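Local atomic coordinates of lumazine protein (Photobacterium kishitanii, PDB entry 3A35), a protein that serves luminous bacteria as an antenna, shifting luciferase bioluminescence to shorter wavelength, and here holds riboflavin in its chromophore pocket. Residues Leu43-Ser48 with Leu98-Ile102; Thr69-Arg73 with Ser176-Val180. One frame throughout, in Å; residues are numbered along the deposited sequence.

In the fold
From the N terminus, the chain enters the first six-stranded antiparallel barrel and reaches 43-48, the turn between strands 41-44 and 47-55, then 69-73 in the loop between strands 58-63 and 80-84. Residues 98-102, on the way into the second barrel, return to 43-48 and close contact 1. Strand 177-182, the last of the second barrel, brings 176-180 back to 69-73 and closes contact 2. The two loops therefore cross, because the segments alternate along the chain. Both contacts join the first barrel to the second, their centres about 11 Å apart. They meet in a probable hydrogen bond from N179 ND2 to N45 O, 3.0 Å away, and both touch the riboflavin.

Contact 1. Residues Leu43-Ser48 with Leu98-Ile102; sequences LVNGCS and LTGNI. With RBF (riboflavin), chain C.
The backbone oxygen of G100 accepts S48 N at 2.9 Å, in the carbonyl plane and on a lone pair, with a nearly straight N-H...O angle of 172°. C47 CA gives the same oxygen a CA-H...O contact. This pairs the hairpin of strands 41-44 and 47-55, closed by a type I' turn from V44 to C47 in the first riboflavin synthase-like barrel, with the linker entering the second. A second CA-H...O contact runs the other way, from G100 CA to G46 O at 3.3 Å. G100 lies close against the hairpin: L43 CD2 is packed tightly on its CA, at 3.4 Å. E181 OE1 holds G100 N from the last strand of the second barrel.

The same two backbones line the ribityl chain of riboflavin, with bonds from both repeats. S48 O receives a hydrogen bond from O2', and I102 N donates one to O4'. The shortest of the three runs from O5' to I102 O, at 2.6 Å. In I102, chi1 -64° and chi2 -57° together turn the longer branch toward the hairpin: CG1 packs alongside C47 CB, and CD1 ends 3.4 Å from G46 O.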
loop_
_atom_site.group_PDB
_atom_site.type_symbol
_atom_site.label_atom_id
_atom_site.label_comp_id
_atom_site.label_asym_id
_atom_site.label_seq_id
_atom_site.Cartn_x
_atom_site.Cartn_y
_atom_site.Cartn_z
ATOM N N LEU A 43 -6.489 1.943 -5.474
ATOM C CA LEU A 43 -5.276 1.384 -4.809
ATOM C C LEU A 43 -5.583 0.560 -3.577
ATOM O O LEU A 43 -6.270 0.994 -2.661
ATOM C CB LEU A 43 -4.316 2.505 -4.386
ATOM C CG LEU A 43 -3.898 3.419 -5.538
ATOM C CD1 LEU A 43 -2.774 4.339 -4.967
ATOM C CD2 LEU A 43 -3.345 2.670 -6.757
ATOM N N VAL A 44 -5.009 -0.645 -3.595
ATOM C CA VAL A 44 -5.096 -1.517 -2.423
ATOM C C VAL A 44 -3.643 -1.792 -2.007
ATOM O O VAL A 44 -2.818 -2.286 -2.804
ATOM C CB VAL A 44 -5.751 -2.867 -2.821
ATOM C CG1 VAL A 44 -5.766 -3.760 -1.502
ATOM C CG2 VAL A 44 -7.142 -2.630 -3.302
ATOM N N ASN A 45 -3.293 -1.325 -0.796
ATOM C CA ASN A 45 -1.881 -1.317 -0.469
ATOM C C ASN A 45 -0.998 -0.721 -1.518
ATOM O O ASN A 45 0.172 -1.108 -1.785
ATOM C CB ASN A 45 -1.298 -2.672 -0.113
ATOM C CG ASN A 45 -1.719 -3.189 1.263
ATOM O OD1 ASN A 45 -2.073 -2.428 2.149
ATOM N ND2 ASN A 45 -1.585 -4.507 1.469
ATOM N N GLY A 46 -1.487 0.408 -2.103
ATOM C CA GLY A 46 -0.690 1.163 -3.097
ATOM C C GLY A 46 -0.684 0.535 -4.447
ATOM O O GLY A 46 -0.113 1.159 -5.415
ATOM N N CYS A 47 -1.357 -0.612 -4.670
ATOM C CA CYS A 47 -1.321 -1.254 -5.991
ATOM C C CYS A 47 -2.658 -1.005 -6.714
ATOM O O CYS A 47 -3.709 -1.277 -6.175
ATOM C CB CYS A 47 -1.211 -2.739 -5.743
ATOM S SG CYS A 47 -1.028 -3.747 -7.262
ATOM N N SER A 48 -2.560 -0.589 -7.994
ATOM C CA SER A 48 -3.770 -0.468 -8.771
ATOM C C SER A 48 -4.362 -1.887 -9.014
ATOM O O SER A 48 -3.716 -2.730 -9.639
ATOM C CB SER A 48 -3.513 0.193 -10.118
ATOM O OG SER A 48 -3.307 1.605 -9.955
ATOM N N LEU A 98 0.915 9.151 -6.582
ATOM C CA LEU A 98 1.242 7.690 -6.901
ATOM C C LEU A 98 0.529 7.235 -8.090
ATOM O O LEU A 98 -0.611 7.661 -8.349
ATOM C CB LEU A 98 0.780 6.816 -5.649
ATOM C CG LEU A 98 1.501 7.125 -4.351
ATOM C CD1 LEU A 98 0.887 6.087 -3.292
ATOM C CD2 LEU A 98 2.945 7.038 -4.425
ATOM N N THR A 99 1.175 6.381 -8.883
ATOM C CA THR A 99 0.542 5.776 -10.025
ATOM C C THR A 99 -0.181 4.438 -9.783
ATOM O O THR A 99 -1.059 4.067 -10.543
ATOM C CB THR A 99 1.550 5.446 -11.167
ATOM O OG1 THR A 99 2.461 4.421 -10.807
ATOM C CG2 THR A 99 2.336 6.660 -11.648
ATOM N N GLY A 100 0.210 3.812 -8.640
ATOM C CA GLY A 100 -0.385 2.437 -8.402
ATOM C C GLY A 100 0.475 1.339 -9.005
ATOM O O GLY A 100 0.098 0.157 -8.920
ATOM N N ASN A 101 1.585 1.615 -9.657
ATOM C CA ASN A 101 2.483 0.590 -10.259
ATOM C C ASN A 101 3.522 0.317 -9.202
ATOM O O ASN A 101 4.471 1.091 -8.992
ATOM C CB ASN A 101 3.222 1.125 -11.522
ATOM C CG ASN A 101 4.163 0.067 -12.070
ATOM O OD1 ASN A 101 5.350 0.320 -12.225
ATOM N ND2 ASN A 101 3.673 -1.039 -12.366
ATOM N N ILE A 102 3.349 -0.787 -8.404
ATOM C CA ILE A 102 4.332 -1.088 -7.412
ATOM C C ILE A 102 5.619 -1.658 -8.100
ATOM O O ILE A 102 5.555 -2.534 -8.927
ATOM C CB ILE A 102 3.720 -2.183 -6.450
ATOM C CG1 ILE A 102 2.476 -1.615 -5.680
ATOM C CG2 ILE A 102 4.732 -2.807 -5.573
ATOM C CD1 ILE A 102 2.862 -0.381 -4.900
HETATM N N1 RBF C . -2.982 -6.089 -11.518
HETATM C C2 RBF C . -3.665 -7.139 -11.014
HETATM O O2 RBF C . -3.057 -8.159 -10.565
HETATM N N3 RBF C . -5.049 -7.156 -10.886
HETATM C C4 RBF C . -5.827 -6.042 -11.288
HETATM O O4 RBF C . -7.055 -6.110 -11.149
HETATM C C4A RBF C . -5.088 -5.001 -11.883
HETATM N N5 RBF C . -5.854 -3.893 -12.413
HETATM C C5A RBF C . -5.123 -2.852 -12.982
HETATM C C6 RBF C . -5.874 -1.849 -13.604
HETATM C C7 RBF C . -5.105 -0.816 -14.209
HETATM C C7M RBF C . -5.953 0.263 -14.945
HETATM C C8 RBF C . -3.745 -0.758 -14.182
HETATM C C8M RBF C . -3.053 0.390 -14.787
HETATM C C9 RBF C . -2.993 -1.791 -13.521
HETATM C C9A RBF C . -3.698 -2.881 -13.003
HETATM N N10 RBF C . -2.987 -3.990 -12.432
HETATM C C10 RBF C . -3.724 -5.043 -11.955
HETATM C "C1'" RBF C . -1.590 -4.115 -12.508
HETATM C "C2'" RBF C . -0.831 -3.835 -11.226
HETATM O "O2'" RBF C . -1.190 -2.499 -10.739
HETATM C "C3'" RBF C . 0.591 -3.865 -11.437
HETATM O "O3'" RBF C . 0.855 -5.268 -11.981
HETATM C "C4'" RBF C . 1.420 -3.845 -10.142
HETATM O "O4'" RBF C . 1.372 -2.516 -9.577
HETATM C "C5'" RBF C . 2.894 -4.195 -10.384
HETATM O "O5'" RBF C . 3.638 -4.297 -9.168
#

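Contact 2. Residues Thr69-Arg73 with Ser176-Val180; sequences TTTFR and SDVNV. With RBF (riboflavin), chain C.
A water sits over the centre of one face of the F72 ring, 3.1 Å above its plane, and links the two segments. It lies 2.7 Å from T71 OG1 and accepts a weak hydrogen bond from N179 ND2, which also serves the 43-48 turn. The other end of the N179 amide faces the 69-73 backbone: T71 N donates to N179 OD1 at 2.9 Å, in the carbonyl plane and on a lone pair, although the N-H...O angle is bent to 145°. With CG beside its own backbone N (chi1 -67°), N179 sends the amide off strand 177-182, so that OD1 also comes within 3.2 Å of T70 CA.

Thus the final strand of the second barrel is joined to a loop of the first, which lies between strands 58-63 and 80-84, across the interface of the two lumazine-binding repeats. T71 places its methyl beside the strand, CG2 lying 3.8 Å from D177 CB and 3.7 Å from V178 N. D177 OD1 turns to T107 OG1, while T70 OG1 is bonded to A66 O within its own loop. At the riboflavin end of that loop, T69 OG1 approaches O5' to 2.6 Å.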
loop_
_atom_site.group_PDB
_atom_site.type_symbol
_atom_site.label_atom_id
_atom_site.label_comp_id
_atom_site.label_asym_id
_atom_site.label_seq_id
_atom_site.Cartn_x
_atom_site.Cartn_y
_atom_site.Cartn_z
ATOM N N THR A 69 5.104 -9.050 -7.935
ATOM C CA THR A 69 5.873 -7.841 -7.515
ATOM C C THR A 69 5.184 -7.101 -6.341
ATOM O O THR A 69 5.522 -5.983 -6.033
ATOM C CB THR A 69 5.880 -6.854 -8.720
ATOM O OG1 THR A 69 4.589 -6.754 -9.280
ATOM C CG2 THR A 69 6.855 -7.406 -9.800
ATOM N N THR A 70 4.308 -7.842 -5.647
ATOM C CA THR A 70 3.560 -7.273 -4.485
ATOM C C THR A 70 3.435 -8.288 -3.367
ATOM O O THR A 70 3.764 -9.479 -3.558
ATOM C CB THR A 70 2.098 -6.846 -4.920
ATOM O OG1 THR A 70 1.425 -8.038 -5.379
ATOM C CG2 THR A 70 2.132 -5.813 -6.068
ATOM N N THR A 71 2.896 -7.849 -2.231
ATOM C CA THR A 71 2.740 -8.738 -1.067
ATOM C C THR A 71 1.538 -9.612 -1.115
ATOM O O THR A 71 1.348 -10.466 -0.174
ATOM C CB THR A 71 2.823 -7.878 0.204
ATOM O OG1 THR A 71 1.715 -7.003 0.131
ATOM C CG2 THR A 71 4.113 -7.130 0.268
ATOM N N PHE A 72 0.600 -9.386 -2.064
ATOM C CA PHE A 72 -0.692 -10.083 -1.959
ATOM C C PHE A 72 -0.604 -11.632 -1.812
ATOM O O PHE A 72 -1.352 -12.180 -0.987
ATOM C CB PHE A 72 -1.530 -9.783 -3.166
ATOM C CG PHE A 72 -2.024 -8.357 -3.194
ATOM C CD1 PHE A 72 -3.038 -7.970 -2.344
ATOM C CD2 PHE A 72 -1.438 -7.416 -4.011
ATOM C CE1 PHE A 72 -3.500 -6.624 -2.402
ATOM C CE2 PHE A 72 -1.890 -6.086 -4.052
ATOM C CZ PHE A 72 -2.890 -5.684 -3.230
ATOM N N ARG A 73 0.404 -12.206 -2.437
ATOM C CA ARG A 73 0.494 -13.678 -2.544
ATOM C C ARG A 73 0.569 -14.211 -1.165
ATOM O O ARG A 73 -0.022 -15.343 -0.925
ATOM C CB ARG A 73 1.718 -13.988 -3.420
ATOM C CG ARG A 73 2.037 -15.532 -3.616
ATOM C CD ARG A 73 3.111 -15.756 -4.635
ATOM N NE ARG A 73 4.221 -14.772 -4.610
ATOM C CZ ARG A 73 4.922 -14.422 -5.691
ATOM N NH1 ARG A 73 4.606 -14.991 -6.841
ATOM N NH2 ARG A 73 5.932 -13.568 -5.621
ATOM N N SER A 176 8.130 -7.415 8.346
ATOM C CA SER A 176 6.920 -7.174 7.514
ATOM C C SER A 176 7.341 -6.835 6.104
ATOM O O SER A 176 8.142 -5.946 5.875
ATOM C CB SER A 176 6.137 -6.053 8.095
ATOM O OG SER A 176 5.541 -6.431 9.324
ATOM N N ASP A 177 6.761 -7.497 5.126
ATOM C CA ASP A 177 6.864 -7.121 3.716
ATOM C C ASP A 177 5.891 -6.030 3.375
ATOM O O ASP A 177 4.788 -5.931 3.879
ATOM C CB ASP A 177 6.660 -8.281 2.786
ATOM C CG ASP A 177 7.842 -9.293 2.791
ATOM O OD1 ASP A 177 8.936 -9.038 3.312
ATOM O OD2 ASP A 177 7.627 -10.375 2.239
ATOM N N VAL A 178 6.366 -5.125 2.484
ATOM C CA VAL A 178 5.573 -3.920 2.029
ATOM C C VAL A 178 5.727 -3.761 0.536
ATOM O O VAL A 178 6.715 -4.143 -0.066
ATOM C CB VAL A 178 6.050 -2.667 2.760
ATOM C CG1 VAL A 178 5.876 -2.714 4.234
ATOM C CG2 VAL A 178 7.515 -2.325 2.418
ATOM N N ASN A 179 4.690 -3.147 -0.049
ATOM C CA ASN A 179 4.728 -2.738 -1.488
ATOM C C ASN A 179 5.382 -1.386 -1.595
ATOM O O ASN A 179 4.947 -0.420 -0.946
ATOM C CB ASN A 179 3.298 -2.574 -2.031
ATOM C CG ASN A 179 2.538 -3.904 -2.097
ATOM O OD1 ASN A 179 3.159 -5.003 -2.227
ATOM N ND2 ASN A 179 1.222 -3.850 -2.142
ATOM N N VAL A 180 6.424 -1.311 -2.445
ATOM C CA VAL A 180 7.110 0.032 -2.652
ATOM C C VAL A 180 6.826 0.555 -4.027
ATOM O O VAL A 180 6.896 -0.206 -5.054
ATOM C CB VAL A 180 8.647 -0.218 -2.451
ATOM C CG1 VAL A 180 9.423 1.116 -2.760
ATOM C CG2 VAL A 180 8.978 -0.833 -1.128
HETATM N N1 RBF C . -2.982 -6.089 -11.518
HETATM C C2 RBF C . -3.665 -7.139 -11.014
HETATM O O2 RBF C . -3.057 -8.159 -10.565
HETATM N N3 RBF C . -5.049 -7.156 -10.886
HETATM C C4 RBF C . -5.827 -6.042 -11.288
HETATM O O4 RBF C . -7.055 -6.110 -11.149
HETATM C C4A RBF C . -5.088 -5.001 -11.883
HETATM N N5 RBF C . -5.854 -3.893 -12.413
HETATM C C5A RBF C . -5.123 -2.852 -12.982
HETATM C C6 RBF C . -5.874 -1.849 -13.604
HETATM C C7 RBF C . -5.105 -0.816 -14.209
HETATM C C7M RBF C . -5.953 0.263 -14.945
HETATM C C8 RBF C . -3.745 -0.758 -14.182
HETATM C C8M RBF C . -3.053 0.390 -14.787
HETATM C C9 RBF C . -2.993 -1.791 -13.521
HETATM C C9A RBF C . -3.698 -2.881 -13.003
HETATM N N10 RBF C . -2.987 -3.990 -12.432
HETATM C C10 RBF C . -3.724 -5.043 -11.955
HETATM C "C1'" RBF C . -1.590 -4.115 -12.508
HETATM C "C2'" RBF C . -0.831 -3.835 -11.226
HETATM O "O2'" RBF C . -1.190 -2.499 -10.739
HETATM C "C3'" RBF C . 0.591 -3.865 -11.437
HETATM O "O3'" RBF C . 0.855 -5.268 -11.981
HETATM C "C4'" RBF C . 1.420 -3.845 -10.142
HETATM O "O4'" RBF C . 1.372 -2.516 -9.577
HETATM C "C5'" RBF C . 2.894 -4.195 -10.384
HETATM O "O5'" RBF C . 3.638 -4.297 -9.168
HETATM O O HOH W 1 -0.507 -5.997 -0.945
#